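Local coordinates for copper homeostasis protein CutC (Streptococcus agalactiae, PDB 2BDQ) that probably binds copper ions in the cytoplasm and is thought to take part in copper homeostasis, built as a closed eight-stranded TIM barrel, at residues R62-G65 with V69-D72; I97-S100 with I104-E107. One frame throughout, in Å; residues are numbered along the deposited sequence.

Interaction 1: residues R62-G65 with V69-D72; sequences RPRG and VYND
Tyr70 reaches back across the loop to lie against Pro63 and Arg62. Its CG sits beside the backbone N and anti to the carbonyl carbon (chi1 -53°), which sends the ring toward 62-65. Contact starts at CD2, which touches Pro63 CG and lies over one face of the Arg64 guanidinium, offset toward its rim. One step further, Tyr70 CE2 meets Pro63 CG at 3.4 Å, the closest apolar approach, and Pro63 CD lies 3.8 Å from Tyr70 CZ; the pyrrolidine and the ring meet at a slant, with CG and CD the proline atoms that touch. At the tip, Tyr70 OH comes to 3.4 Å from Arg62 CG. It also donates to a water, whose oxygen is 2.5 Å from Tyr70 OH. The same water accepts from Arg62 NE at 2.7 Å, in the guanidinium plane, and donates to Arg64 O, thus joining three residues of the two segments. Both segments belong to the loop that follows strand 56-60 of the TIM barrel and leads into helix 72-87, with Asn71 at the helix N-cap position; Pro63 and Tyr70 also touch Met78 on that helix. Arg62 has an extended chain from CG to NE and crosses the tyrosine at about a right angle, its guanidinium 69° from the ring plane. Its NH2 bonds to Gly66 O and its NH1 to Gly35 O, which hold the guanidinium and limit its rotation. Arg64 bends at its second torsion, bringing its guanidinium within 4.0 Å of the ring, measured from Arg64 NH2 to Tyr70 CD2. Arg64 NH1 donates to Gly65 O at 2.8 Å, nearly straight at 164°, while NE forms a salt bridge with Glu74.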
ATOM      1  N   ARG A  62       0.197   9.766   0.743  1.00 14.92           N
ATOM      2  CA  ARG A  62       1.613   9.625   1.063  1.00 14.36           C
ATOM      3  C   ARG A  62       2.164   8.594   0.079  1.00 14.29           C
ATOM      4  O   ARG A  62       1.781   7.430   0.117  1.00 13.32           O
ATOM      5  CB  ARG A  62       1.764   9.145   2.506  1.00 13.78           C
ATOM      6  CG  ARG A  62       3.182   9.152   3.042  1.00 13.34           C
ATOM      7  CD  ARG A  62       3.151   8.776   4.513  1.00 13.14           C
ATOM      8  NE  ARG A  62       4.473   8.703   5.119  1.00 10.65           N
ATOM      9  CZ  ARG A  62       4.765   7.933   6.161  1.00 10.78           C
ATOM     10  NH1 ARG A  62       3.825   7.173   6.706  1.00 11.03           N
ATOM     11  NH2 ARG A  62       5.996   7.917   6.652  1.00 11.36           N
ATOM     12  N   PRO A  63       3.080   9.017  -0.809  1.00 14.18           N
ATOM     13  CA  PRO A  63       3.728   8.209  -1.852  1.00 15.29           C
ATOM     14  C   PRO A  63       4.642   7.078  -1.381  1.00 15.83           C
ATOM     15  O   PRO A  63       5.022   6.217  -2.171  1.00 16.80           O
ATOM     16  CB  PRO A  63       4.484   9.255  -2.658  1.00 15.05           C
ATOM     17  CG  PRO A  63       4.969  10.157  -1.572  1.00 12.74           C
ATOM     18  CD  PRO A  63       3.737  10.330  -0.705  1.00 12.44           C
ATOM     19  N   ARG A  64       4.997   7.093  -0.101  1.00 15.89           N
ATOM     20  CA  ARG A  64       5.849   6.068   0.486  1.00 14.98           C
ATOM     21  C   ARG A  64       6.138   6.370   1.950  1.00 15.58           C
ATOM     22  O   ARG A  64       5.693   7.386   2.489  1.00 14.99           O
ATOM     23  CB  ARG A  64       7.160   5.949  -0.290  1.00 15.30           C
ATOM     24  CG  ARG A  64       7.838   7.273  -0.576  1.00 16.80           C
ATOM     25  CD  ARG A  64       9.079   7.474   0.276  1.00 16.86           C
ATOM     26  NE  ARG A  64       9.754   8.727  -0.055  1.00 20.04           N
ATOM     27  CZ  ARG A  64      10.142   9.623   0.853  1.00 20.25           C
ATOM     28  NH1 ARG A  64       9.925   9.393   2.145  1.00 21.46           N
ATOM     29  NH2 ARG A  64      10.719  10.760   0.482  1.00 18.48           N
ATOM     30  N   GLY A  65       6.878   5.478   2.593  1.00 14.63           N
ATOM     31  CA  GLY A  65       7.219   5.677   3.987  1.00 16.22           C
ATOM     32  C   GLY A  65       8.495   6.479   4.139  1.00 17.78           C
ATOM     33  O   GLY A  65       9.091   6.922   3.155  1.00 16.98           O
ATOM     34  N   VAL A  69       9.956  14.720   3.111  1.00 16.21           N
ATOM     35  CA  VAL A  69      10.628  15.645   2.200  1.00 15.91           C
ATOM     36  C   VAL A  69      10.544  14.958   0.848  1.00 15.84           C
ATOM     37  O   VAL A  69      11.371  14.101   0.525  1.00 15.88           O
ATOM     38  CB  VAL A  69      12.118  15.849   2.574  1.00 15.44           C
ATOM     39  CG1 VAL A  69      12.710  16.983   1.748  1.00 13.14           C
ATOM     40  CG2 VAL A  69      12.250  16.144   4.051  1.00 15.90           C
ATOM     41  N   TYR A  70       9.541  15.333   0.062  1.00 16.60           N
ATOM     42  CA  TYR A  70       9.317  14.708  -1.232  1.00 16.60           C
ATOM     43  C   TYR A  70       9.955  15.392  -2.426  1.00 17.11           C
ATOM     44  O   TYR A  70      10.009  16.619  -2.505  1.00 16.10           O
ATOM     45  CB  TYR A  70       7.811  14.568  -1.487  1.00 17.48           C
ATOM     46  CG  TYR A  70       7.055  13.879  -0.376  1.00 18.22           C
ATOM     47  CD1 TYR A  70       6.184  14.594   0.449  1.00 18.15           C
ATOM     48  CD2 TYR A  70       7.218  12.517  -0.141  1.00 17.33           C
ATOM     49  CE1 TYR A  70       5.493  13.958   1.490  1.00 19.50           C
ATOM     50  CE2 TYR A  70       6.539  11.873   0.887  1.00 18.89           C
ATOM     51  CZ  TYR A  70       5.683  12.591   1.702  1.00 20.13           C
ATOM     52  OH  TYR A  70       5.045  11.932   2.732  1.00 19.31           O
ATOM     53  N   ASN A  71      10.429  14.576  -3.364  1.00 18.03           N
ATOM     54  CA  ASN A  71      11.033  15.090  -4.578  1.00 19.16           C
ATOM     55  C   ASN A  71       9.911  15.355  -5.588  1.00 19.46           C
ATOM     56  O   ASN A  71       8.749  14.998  -5.354  1.00 18.68           O
ATOM     57  CB  ASN A  71      12.068  14.093  -5.124  1.00 18.81           C
ATOM     58  CG  ASN A  71      11.466  12.745  -5.497  1.00 18.75           C
ATOM     59  OD1 ASN A  71      12.153  11.729  -5.480  1.00 21.70           O
ATOM     60  ND2 ASN A  71      10.190  12.735  -5.846  1.00 18.11           N
ATOM     61  N   ASP A  72      10.258  15.984  -6.704  1.00 19.83           N
ATOM     62  CA  ASP A  72       9.277  16.323  -7.735  1.00 20.07           C
ATOM     63  C   ASP A  72       8.399  15.156  -8.192  1.00 19.44           C
ATOM     64  O   ASP A  72       7.179  15.287  -8.290  1.00 17.41           O
ATOM     65  CB  ASP A  72      10.005  16.938  -8.936  1.00 22.69           C
ATOM     66  CG  ASP A  72      10.617  18.289  -8.606  1.00 25.48           C
ATOM     67  OD1 ASP A  72      11.462  18.771  -9.383  1.00 28.25           O
ATOM     68  OD2 ASP A  72      10.240  18.875  -7.567  1.00 27.15           O
TER
HETATM   69  O   HOH W   1       6.335   9.976   3.656  1.00 17.76           O

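Interaction 2: residues I97-S100 with I104-E107; sequences ILTS and IDTE
Leu98 and Ile104 face each other as a single beta bridge, their CA atoms 4.7 Å apart, and Asp105 N donates to Ile97 O at 3.1 Å. The N-H points almost straight at its acceptor (174°). Asp105 is the centre of an inverse gamma turn, closed by a weak bond from Thr106 N to Ile104 O, and directs its CB at 97-100. That CB meets two methyl groups: Thr99 CG2 at 3.7 Å and Ile97 CG2 at 3.9 Å. The threonine methyl stands beside its own backbone N and anti to the carbonyl carbon, an orientation that turns it to the aspartate while OG1 is used elsewhere, bonding to His103 N and Asn101 OD1 in the intervening turn. Ile97 brings its CG2 branch to the aspartate and packs on Ala108, Ile109 and Leu112 of helix 106-116. Leu98 starts out away from 104-107, yet its CD2 methyl returns to 4.1 Å from Ile104 CA. Ile104 itself leans the other way, against Ser138, Gln141 and Leu142 of helix 135-144. The contact thus closes the loop between strand 92-95 and helix 106-116, a beta-alpha connection of the barrel. Asp105 is the N-cap of that helix: with CG anti to the backbone N (chi1 -171°), its OD1 accepts from Ala108 N. Its two ends therefore do different work, the methylene packing against the methyls of Ile97 and Thr99 and the carboxylate sitting at the helix start, where the polarity of the helix end would probably stabilise its negative charge.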
ATOM      1  N   ILE A  97       3.847  17.547   4.249  1.00 15.49           N
ATOM      2  CA  ILE A  97       5.099  17.784   3.550  1.00 15.11           C
ATOM      3  C   ILE A  97       5.988  18.716   4.371  1.00 16.26           C
ATOM      4  O   ILE A  97       5.551  19.781   4.806  1.00 15.20           O
ATOM      5  CB  ILE A  97       4.855  18.436   2.176  1.00 15.34           C
ATOM      6  CG1 ILE A  97       3.669  17.770   1.477  1.00 15.54           C
ATOM      7  CG2 ILE A  97       6.099  18.297   1.306  1.00 15.40           C
ATOM      8  CD1 ILE A  97       3.252  18.474   0.184  1.00 15.14           C
ATOM      9  N   LEU A  98       7.242  18.320   4.564  1.00 16.23           N
ATOM     10  CA  LEU A  98       8.190  19.124   5.327  1.00 17.40           C
ATOM     11  C   LEU A  98       9.456  19.383   4.541  1.00 17.47           C
ATOM     12  O   LEU A  98       9.809  18.616   3.658  1.00 18.89           O
ATOM     13  CB  LEU A  98       8.581  18.418   6.622  1.00 16.29           C
ATOM     14  CG  LEU A  98       7.498  18.039   7.632  1.00 17.47           C
ATOM     15  CD1 LEU A  98       8.167  17.331   8.796  1.00 14.27           C
ATOM     16  CD2 LEU A  98       6.742  19.273   8.105  1.00 17.31           C
ATOM     17  N   THR A  99      10.143  20.465   4.888  1.00 19.73           N
ATOM     18  CA  THR A  99      11.400  20.832   4.248  1.00 20.70           C
ATOM     19  C   THR A  99      12.512  20.094   4.987  1.00 21.54           C
ATOM     20  O   THR A  99      12.280  19.526   6.057  1.00 20.35           O
ATOM     21  CB  THR A  99      11.670  22.355   4.367  1.00 22.19           C
ATOM     22  OG1 THR A  99      11.785  22.712   5.755  1.00 22.20           O
ATOM     23  CG2 THR A  99      10.536  23.154   3.735  1.00 19.17           C
ATOM     24  N   SER A 100      13.714  20.118   4.416  1.00 23.00           N
ATOM     25  CA  SER A 100      14.869  19.459   5.010  1.00 25.07           C
ATOM     26  C   SER A 100      15.144  19.959   6.426  1.00 25.89           C
ATOM     27  O   SER A 100      15.763  19.256   7.229  1.00 25.97           O
ATOM     28  CB  SER A 100      16.107  19.672   4.135  1.00 26.44           C
ATOM     29  OG  SER A 100      16.446  21.050   4.049  1.00 32.54           O
ATOM     30  N   ILE A 104       7.214  23.322   7.716  1.00 23.49           N
ATOM     31  CA  ILE A 104       6.171  23.073   6.742  1.00 23.94           C
ATOM     32  C   ILE A 104       6.575  23.596   5.374  1.00 23.42           C
ATOM     33  O   ILE A 104       6.905  24.768   5.224  1.00 23.26           O
ATOM     34  CB  ILE A 104       4.849  23.734   7.163  1.00 25.15           C
ATOM     35  CG1 ILE A 104       4.324  23.059   8.429  1.00 25.87           C
ATOM     36  CG2 ILE A 104       3.833  23.633   6.036  1.00 26.43           C
ATOM     37  CD1 ILE A 104       3.004  23.584   8.895  1.00 26.27           C
ATOM     38  N   ASP A 105       6.554  22.715   4.378  1.00 22.87           N
ATOM     39  CA  ASP A 105       6.911  23.107   3.024  1.00 21.96           C
ATOM     40  C   ASP A 105       5.678  23.717   2.365  1.00 22.71           C
ATOM     41  O   ASP A 105       4.939  23.031   1.652  1.00 22.60           O
ATOM     42  CB  ASP A 105       7.389  21.892   2.221  1.00 22.97           C
ATOM     43  CG  ASP A 105       7.985  22.281   0.875  1.00 23.36           C
ATOM     44  OD1 ASP A 105       7.625  23.361   0.362  1.00 22.59           O
ATOM     45  OD2 ASP A 105       8.802  21.509   0.328  1.00 22.66           O
ATOM     46  N   THR A 106       5.460  25.005   2.619  1.00 21.76           N
ATOM     47  CA  THR A 106       4.315  25.736   2.081  1.00 23.29           C
ATOM     48  C   THR A 106       4.245  25.734   0.558  1.00 23.11           C
ATOM     49  O   THR A 106       3.176  25.549  -0.009  1.00 24.02           O
ATOM     50  CB  THR A 106       4.317  27.213   2.559  1.00 23.91           C
ATOM     51  OG1 THR A 106       4.304  27.258   3.992  1.00 27.08           O
ATOM     52  CG2 THR A 106       3.090  27.946   2.032  1.00 25.96           C
ATOM     53  N   GLU A 107       5.376  25.946  -0.103  1.00 23.78           N
ATOM     54  CA  GLU A 107       5.382  25.976  -1.557  1.00 26.00           C
ATOM     55  C   GLU A 107       4.934  24.649  -2.163  1.00 24.32           C
ATOM     56  O   GLU A 107       4.160  24.636  -3.124  1.00 23.51           O
ATOM     57  CB  GLU A 107       6.770  26.360  -2.086  1.00 29.60           C
ATOM     58  CG  GLU A 107       7.933  25.729  -1.323  1.00 35.44           C
ATOM     59  CD  GLU A 107       8.387  26.575  -0.139  1.00 37.01           C
ATOM     60  OE1 GLU A 107       8.866  27.708  -0.374  1.00 41.02           O
ATOM     61  OE2 GLU A 107       8.269  26.111   1.016  1.00 35.48           O
TER

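Interactions 1 and 2 follow one another along the chain and lie in consecutive beta-alpha loops of the barrel, with centres about 11 Å apart. Their second and first segments touch directly: Tyr70 CD1 packs on Ile97 CG2 at 3.8 Å, so the ring that meets Pro63 in interaction 1 also meets the isoleucine whose carbonyl serves Asp105 in interaction 2. Beside it, Val69 CG2 lies 3.5 Å from Leu98 O, and a backbone bond between Leu98 and Phe68 further joins the two loops. In interaction 1, Arg64 also packs on Thr12 of the second subunit; interaction 2 touches no other chain.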